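PDB 2DKN: 3-alpha-hydroxysteroid dehydrogenase from Pseudomonas sp., which catalyses the NAD-dependent, reversible oxidation of the 3-alpha-hydroxyl group of steroids to a ketone, as a short-chain dehydrogenase with a Rossmann fold. Local coordinates for residues A[178-190]-A[213-225]. Residues are numbered along the deposited sequence; the frame is centred on the assembly and turned at random.
Sequences LNVVAPGAVETPL and RGSEPREVAEAIA. With NAI (1,4-dihydronicotinamide adenine dinucleotide), chain C.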
loop_
_atom_site.group_PDB
_atom_site.type_symbol
_atom_site.label_atom_id
_atom_site.label_comp_id
_atom_site.label_asym_id
_atom_site.label_seq_id
_atom_site.Cartn_x
_atom_site.Cartn_y
_atom_site.Cartn_z
ATOM N N LEU A 178 -3.244 -11.118 6.093
ATOM C CA LEU A 178 -3.277 -11.328 4.643
ATOM C C LEU A 178 -3.429 -9.977 3.964
ATOM O O LEU A 178 -4.401 -9.249 4.224
ATOM C CB LEU A 178 -4.465 -12.226 4.260
ATOM C CG LEU A 178 -4.706 -12.353 2.756
ATOM C CD1 LEU A 178 -3.520 -13.009 2.033
ATOM C CD2 LEU A 178 -6.006 -13.141 2.506
ATOM N N ASN A 179 -2.480 -9.650 3.092
ATOM C CA ASN A 179 -2.455 -8.368 2.416
ATOM C C ASN A 179 -2.189 -8.568 0.935
ATOM O O ASN A 179 -1.804 -9.656 0.513
ATOM C CB ASN A 179 -1.376 -7.476 3.038
ATOM C CG ASN A 179 -1.717 -7.089 4.467
ATOM O OD1 ASN A 179 -2.615 -6.283 4.702
ATOM N ND2 ASN A 179 -1.038 -7.682 5.417
ATOM N N VAL A 180 -2.404 -7.530 0.144
ATOM C CA VAL A 180 -2.122 -7.579 -1.296
ATOM C C VAL A 180 -1.120 -6.495 -1.654
ATOM O O VAL A 180 -1.219 -5.377 -1.149
ATOM C CB VAL A 180 -3.408 -7.299 -2.095
ATOM C CG1 VAL A 180 -3.137 -7.315 -3.619
ATOM C CG2 VAL A 180 -4.515 -8.293 -1.713
ATOM N N VAL A 181 -0.142 -6.839 -2.492
ATOM C CA VAL A 181 0.737 -5.838 -3.096
ATOM C C VAL A 181 0.287 -5.673 -4.535
ATOM O O VAL A 181 0.068 -6.657 -5.238
ATOM C CB VAL A 181 2.229 -6.259 -2.978
ATOM C CG1 VAL A 181 3.098 -5.419 -3.842
ATOM C CG2 VAL A 181 2.677 -6.121 -1.503
ATOM N N ALA A 182 0.126 -4.428 -4.958
ATOM C CA ALA A 182 -0.349 -4.134 -6.302
ATOM C C ALA A 182 0.715 -3.366 -7.088
ATOM O O ALA A 182 0.812 -2.126 -7.011
ATOM C CB ALA A 182 -1.673 -3.361 -6.248
ATOM N N PRO A 183 1.547 -4.106 -7.828
ATOM C CA PRO A 183 2.596 -3.453 -8.616
ATOM C C PRO A 183 2.024 -2.734 -9.835
ATOM O O PRO A 183 0.965 -3.110 -10.344
ATOM C CB PRO A 183 3.493 -4.624 -9.077
ATOM C CG PRO A 183 3.067 -5.818 -8.263
ATOM C CD PRO A 183 1.605 -5.577 -7.916
ATOM N N GLY A 184 2.717 -1.678 -10.261
ATOM C CA GLY A 184 2.506 -1.095 -11.568
ATOM C C GLY A 184 3.562 -1.821 -12.390
ATOM O O GLY A 184 3.893 -2.973 -12.096
ATOM N N ALA A 185 4.073 -1.180 -13.425
ATOM C CA ALA A 185 5.045 -1.851 -14.308
ATOM C C ALA A 185 6.320 -2.290 -13.596
ATOM O O ALA A 185 6.918 -1.508 -12.883
ATOM C CB ALA A 185 5.396 -0.919 -15.460
ATOM N N VAL A 186 6.736 -3.539 -13.793
ATOM C CA VAL A 186 7.978 -4.004 -13.211
ATOM C C VAL A 186 8.827 -4.872 -14.164
ATOM O O VAL A 186 8.239 -5.548 -14.990
ATOM C CB VAL A 186 7.653 -5.060 -12.075
ATOM C CG1 VAL A 186 8.911 -5.438 -11.278
ATOM C CG2 VAL A 186 6.518 -4.610 -11.131
ATOM N N GLU A 187 10.170 -4.792 -14.178
ATOM C CA GLU A 187 11.014 -4.794 -15.399
ATOM C C GLU A 187 11.260 -6.252 -14.950
ATOM O O GLU A 187 12.300 -6.585 -14.379
ATOM C CB GLU A 187 12.274 -3.968 -15.196
ATOM C CG GLU A 187 12.038 -2.489 -15.403
ATOM C CD GLU A 187 11.674 -2.174 -16.840
ATOM O OE1 GLU A 187 11.222 -1.033 -17.108
ATOM O OE2 GLU A 187 11.831 -3.068 -17.705
ATOM N N THR A 188 10.327 -7.163 -15.220
ATOM C CA THR A 188 10.540 -8.530 -15.674
ATOM C C THR A 188 10.219 -9.094 -17.061
ATOM O O THR A 188 9.778 -8.371 -17.941
ATOM C CB THR A 188 9.602 -9.340 -14.734
ATOM O OG1 THR A 188 8.252 -9.221 -15.210
ATOM C CG2 THR A 188 9.628 -8.743 -13.298
ATOM N N PRO A 189 10.468 -10.408 -17.252
ATOM C CA PRO A 189 10.105 -11.021 -18.535
ATOM C C PRO A 189 8.630 -10.861 -18.892
ATOM O O PRO A 189 8.292 -10.774 -20.075
ATOM C CB PRO A 189 10.494 -12.495 -18.340
ATOM C CG PRO A 189 11.646 -12.418 -17.401
ATOM C CD PRO A 189 11.176 -11.378 -16.387
ATOM N N LEU A 190 7.761 -10.782 -17.887
ATOM C CA LEU A 190 6.343 -10.577 -18.141
ATOM C C LEU A 190 6.110 -9.202 -18.787
ATOM O O LEU A 190 5.393 -9.083 -19.786
ATOM C CB LEU A 190 5.537 -10.702 -16.841
ATOM C CG LEU A 190 3.997 -10.647 -16.908
ATOM C CD1 LEU A 190 3.379 -11.387 -15.696
ATOM C CD2 LEU A 190 3.437 -9.199 -16.990
ATOM N N ARG A 213 10.072 5.603 -14.460
ATOM C CA ARG A 213 10.731 4.343 -14.763
ATOM C C ARG A 213 9.836 3.221 -14.266
ATOM O O ARG A 213 8.908 3.462 -13.507
ATOM C CB ARG A 213 12.083 4.278 -14.036
ATOM C CG ARG A 213 11.977 4.316 -12.493
ATOM C CD ARG A 213 13.329 4.197 -11.813
ATOM N NE ARG A 213 13.294 4.211 -10.344
ATOM C CZ ARG A 213 13.073 3.145 -9.560
ATOM N NH1 ARG A 213 12.786 1.965 -10.092
ATOM N NH2 ARG A 213 13.114 3.274 -8.221
ATOM N N GLY A 214 10.137 1.992 -14.670
ATOM C CA GLY A 214 9.484 0.826 -14.069
ATOM C C GLY A 214 10.181 0.396 -12.780
ATOM O O GLY A 214 11.297 0.834 -12.498
ATOM N N SER A 215 9.518 -0.465 -12.000
ATOM C CA SER A 215 10.101 -0.965 -10.766
ATOM C C SER A 215 11.163 -2.021 -11.089
ATOM O O SER A 215 11.041 -2.748 -12.076
ATOM C CB SER A 215 9.007 -1.635 -9.914
ATOM O OG SER A 215 9.534 -2.004 -8.648
ATOM N N GLU A 216 12.148 -2.173 -10.202
ATOM C CA GLU A 216 12.984 -3.356 -10.302
ATOM C C GLU A 216 12.251 -4.412 -9.467
ATOM O O GLU A 216 11.561 -4.067 -8.500
ATOM C CB GLU A 216 14.414 -3.101 -9.801
ATOM C CG GLU A 216 15.201 -2.183 -10.740
ATOM C CD GLU A 216 15.297 -2.755 -12.160
ATOM O OE1 GLU A 216 14.964 -2.039 -13.130
ATOM O OE2 GLU A 216 15.662 -3.945 -12.317
ATOM N N PRO A 217 12.345 -5.700 -9.857
ATOM C CA PRO A 217 11.618 -6.708 -9.081
ATOM C C PRO A 217 11.943 -6.657 -7.588
ATOM O O PRO A 217 11.079 -6.923 -6.771
ATOM C CB PRO A 217 12.088 -8.043 -9.675
ATOM C CG PRO A 217 12.741 -7.717 -10.968
ATOM C CD PRO A 217 13.029 -6.260 -11.039
ATOM N N ARG A 218 13.191 -6.356 -7.237
ATOM C CA ARG A 218 13.579 -6.299 -5.832
ATOM C C ARG A 218 12.776 -5.235 -5.059
ATOM O O ARG A 218 12.565 -5.392 -3.856
ATOM C CB ARG A 218 15.079 -6.027 -5.720
ATOM C CG ARG A 218 15.574 -5.642 -4.342
ATOM C CD ARG A 218 15.789 -6.815 -3.437
ATOM N NE ARG A 218 16.602 -6.413 -2.288
ATOM C CZ ARG A 218 17.752 -6.982 -1.940
ATOM N NH1 ARG A 218 18.405 -6.534 -0.872
ATOM N NH2 ARG A 218 18.230 -8.013 -2.639
ATOM N N GLU A 219 12.363 -4.158 -5.727
ATOM C CA GLU A 219 11.605 -3.086 -5.049
ATOM C C GLU A 219 10.219 -3.600 -4.639
ATOM O O GLU A 219 9.702 -3.282 -3.550
ATOM C CB GLU A 219 11.477 -1.847 -5.941
ATOM C CG GLU A 219 12.823 -1.234 -6.266
ATOM C CD GLU A 219 12.703 -0.018 -7.120
ATOM O OE1 GLU A 219 12.775 1.084 -6.551
ATOM O OE2 GLU A 219 12.549 -0.148 -8.349
ATOM N N VAL A 220 9.623 -4.419 -5.495
ATOM C CA VAL A 220 8.367 -5.079 -5.131
ATOM C C VAL A 220 8.606 -6.115 -4.040
ATOM O O VAL A 220 7.835 -6.199 -3.090
ATOM C CB VAL A 220 7.663 -5.701 -6.346
ATOM C CG1 VAL A 220 6.394 -6.466 -5.892
ATOM C CG2 VAL A 220 7.295 -4.592 -7.345
ATOM N N ALA A 221 9.694 -6.880 -4.155
ATOM C CA ALA A 221 10.032 -7.859 -3.141
ATOM C C ALA A 221 10.173 -7.228 -1.748
ATOM O O ALA A 221 9.744 -7.815 -0.741
ATOM C CB ALA A 221 11.319 -8.575 -3.532
ATOM N N GLU A 222 10.749 -6.024 -1.686
ATOM C CA GLU A 222 10.952 -5.357 -0.386
ATOM C C GLU A 222 9.617 -5.026 0.240
ATOM O O GLU A 222 9.450 -5.176 1.428
ATOM C CB GLU A 222 11.767 -4.070 -0.532
ATOM C CG GLU A 222 13.244 -4.296 -0.833
ATOM C CD GLU A 222 14.073 -4.594 0.388
ATOM O OE1 GLU A 222 15.320 -4.569 0.259
ATOM O OE2 GLU A 222 13.506 -4.876 1.468
ATOM N N ALA A 223 8.670 -4.554 -0.563
ATOM C CA ALA A 223 7.313 -4.299 -0.044
ATOM C C ALA A 223 6.638 -5.585 0.460
ATOM O O ALA A 223 5.980 -5.602 1.520
ATOM C CB ALA A 223 6.480 -3.632 -1.095
ATOM N N ILE A 224 6.790 -6.671 -0.284
ATOM C CA ILE A 224 6.233 -7.948 0.159
ATOM C C ILE A 224 6.870 -8.416 1.474
ATOM O O ILE A 224 6.167 -8.851 2.402
ATOM C CB ILE A 224 6.403 -9.035 -0.920
ATOM C CG1 ILE A 224 5.638 -8.645 -2.191
ATOM C CG2 ILE A 224 5.950 -10.413 -0.391
ATOM C CD1 ILE A 224 5.994 -9.543 -3.405
ATOM N N ALA A 225 8.199 -8.326 1.553
ATOM C CA ALA A 225 8.919 -8.770 2.753
ATOM C C ALA A 225 8.467 -7.950 3.966
ATOM O O ALA A 225 8.320 -8.486 5.069
ATOM C CB ALA A 225 10.419 -8.622 2.566
HETATM P PA NAI C . 7.424 -13.504 -14.317
HETATM O O1A NAI C . 6.860 -14.128 -15.527
HETATM O O2A NAI C . 8.846 -13.092 -14.355
HETATM O O5B NAI C . 7.236 -14.488 -13.067
HETATM C C5B NAI C . 6.034 -15.173 -12.862
HETATM C C4B NAI C . 6.389 -16.591 -12.437
HETATM O O4B NAI C . 5.144 -17.237 -12.243
HETATM C C3B NAI C . 7.163 -17.360 -13.505
HETATM O O3B NAI C . 8.276 -18.036 -12.951
HETATM C C2B NAI C . 6.130 -18.377 -13.955
HETATM O O2B NAI C . 6.674 -19.592 -14.423
HETATM C C1B NAI C . 5.251 -18.545 -12.712
HETATM N N9A NAI C . 3.987 -19.122 -13.188
HETATM C C8A NAI C . 3.151 -18.629 -14.170
HETATM N N7A NAI C . 2.152 -19.531 -14.346
HETATM C C5A NAI C . 2.357 -20.593 -13.513
HETATM C C6A NAI C . 1.673 -21.794 -13.286
HETATM N N6A NAI C . 0.644 -22.204 -14.058
HETATM N N1A NAI C . 2.168 -22.669 -12.339
HETATM C C2A NAI C . 3.315 -22.383 -11.631
HETATM N N3A NAI C . 3.994 -21.206 -11.851
HETATM C C4A NAI C . 3.521 -20.335 -12.790
HETATM O O3 NAI C . 6.437 -12.279 -14.006
HETATM P PN NAI C . 6.467 -11.258 -12.759
HETATM O O1N NAI C . 7.490 -11.613 -11.762
HETATM O O2N NAI C . 6.508 -9.906 -13.344
HETATM O O5D NAI C . 4.999 -11.522 -12.169
HETATM C C5D NAI C . 4.806 -11.893 -10.811
HETATM C C4D NAI C . 3.405 -11.430 -10.433
HETATM O O4D NAI C . 3.379 -10.009 -10.510
HETATM C C3D NAI C . 2.320 -11.932 -11.383
HETATM O O3D NAI C . 1.182 -12.267 -10.599
HETATM C C2D NAI C . 1.971 -10.688 -12.197
HETATM O O2D NAI C . 0.631 -10.705 -12.605
HETATM C C1D NAI C . 2.211 -9.582 -11.178
HETATM N N1N NAI C . 2.412 -8.245 -11.799
HETATM C C2N NAI C . 3.465 -8.039 -12.646
HETATM C C3N NAI C . 3.653 -6.789 -13.215
HETATM C C7N NAI C . 4.846 -6.539 -14.102
HETATM O O7N NAI C . 4.869 -5.311 -14.743
HETATM N N7N NAI C . 5.827 -7.451 -14.247
HETATM C C4N NAI C . 2.770 -5.733 -12.917
HETATM C C5N NAI C . 1.713 -5.956 -12.009
HETATM C C6N NAI C . 1.552 -7.223 -11.467
HETATM O O HOH W 1 12.223 1.206 -16.210
HETATM O O HOH W 2 15.215 -6.067 -14.141
#
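Val186 and Ser215 pair as a single beta bridge, their CA atoms 4.4 Å apart. Its firm bond runs from Ser215 N to Ala185 O (2.9 Å) and is nearly straight at 174°; the return bond, Glu187 N to Ser215 O, is weak and bent. Two waters extend the polar link, one joining Glu187 OE1 to Gly214 N, the other Glu187 O to Glu216 OE2.

Apolar contacts flank this bridge. With CG1 anti to the backbone N (chi1 -172°), Val186 lays that methyl over Pro217 CA at 3.7 Å, while its CG2 meets Val220 CG2 at 3.9 Å. The other methyl of Val220, CG1, meets both Val181 CG1 (4.0 Å) and Pro183 CG, two groups on the same side of it. Farther along, Val181 CG2 touches Ile224 CG1, the two side chains crossing at about a right angle. Helix 217-225 runs antiparallel to strand 178-183, the N-to-C axes of these short segments making an angle of 164°, with Val220 and Ile224 also packing against helix 12-23.

On the coenzyme side, the nicotinamide amide is read by one backbone residue: Val186 N donates to NAI O7N (2.7 Å), and NAI N7N donates to Val186 O. Thr188 OG1 donates to the phosphate oxygen NAI O2N at 2.6 Å and accepts a weak capping bond from Leu190 N at the start of the next helix. Leu190 CD1 approaches NAI O3 and the ribose, while CD2 lies 4.0 Å from NAI N7N; an alanine here removes both methyls and would probably leave a gap beside the ribose and carboxamide.

The geometry is that of a short-chain dehydrogenase Rossmann fold, in which the loop after strand 177-183 of the parallel sheet holds the nicotinamide half of NADH.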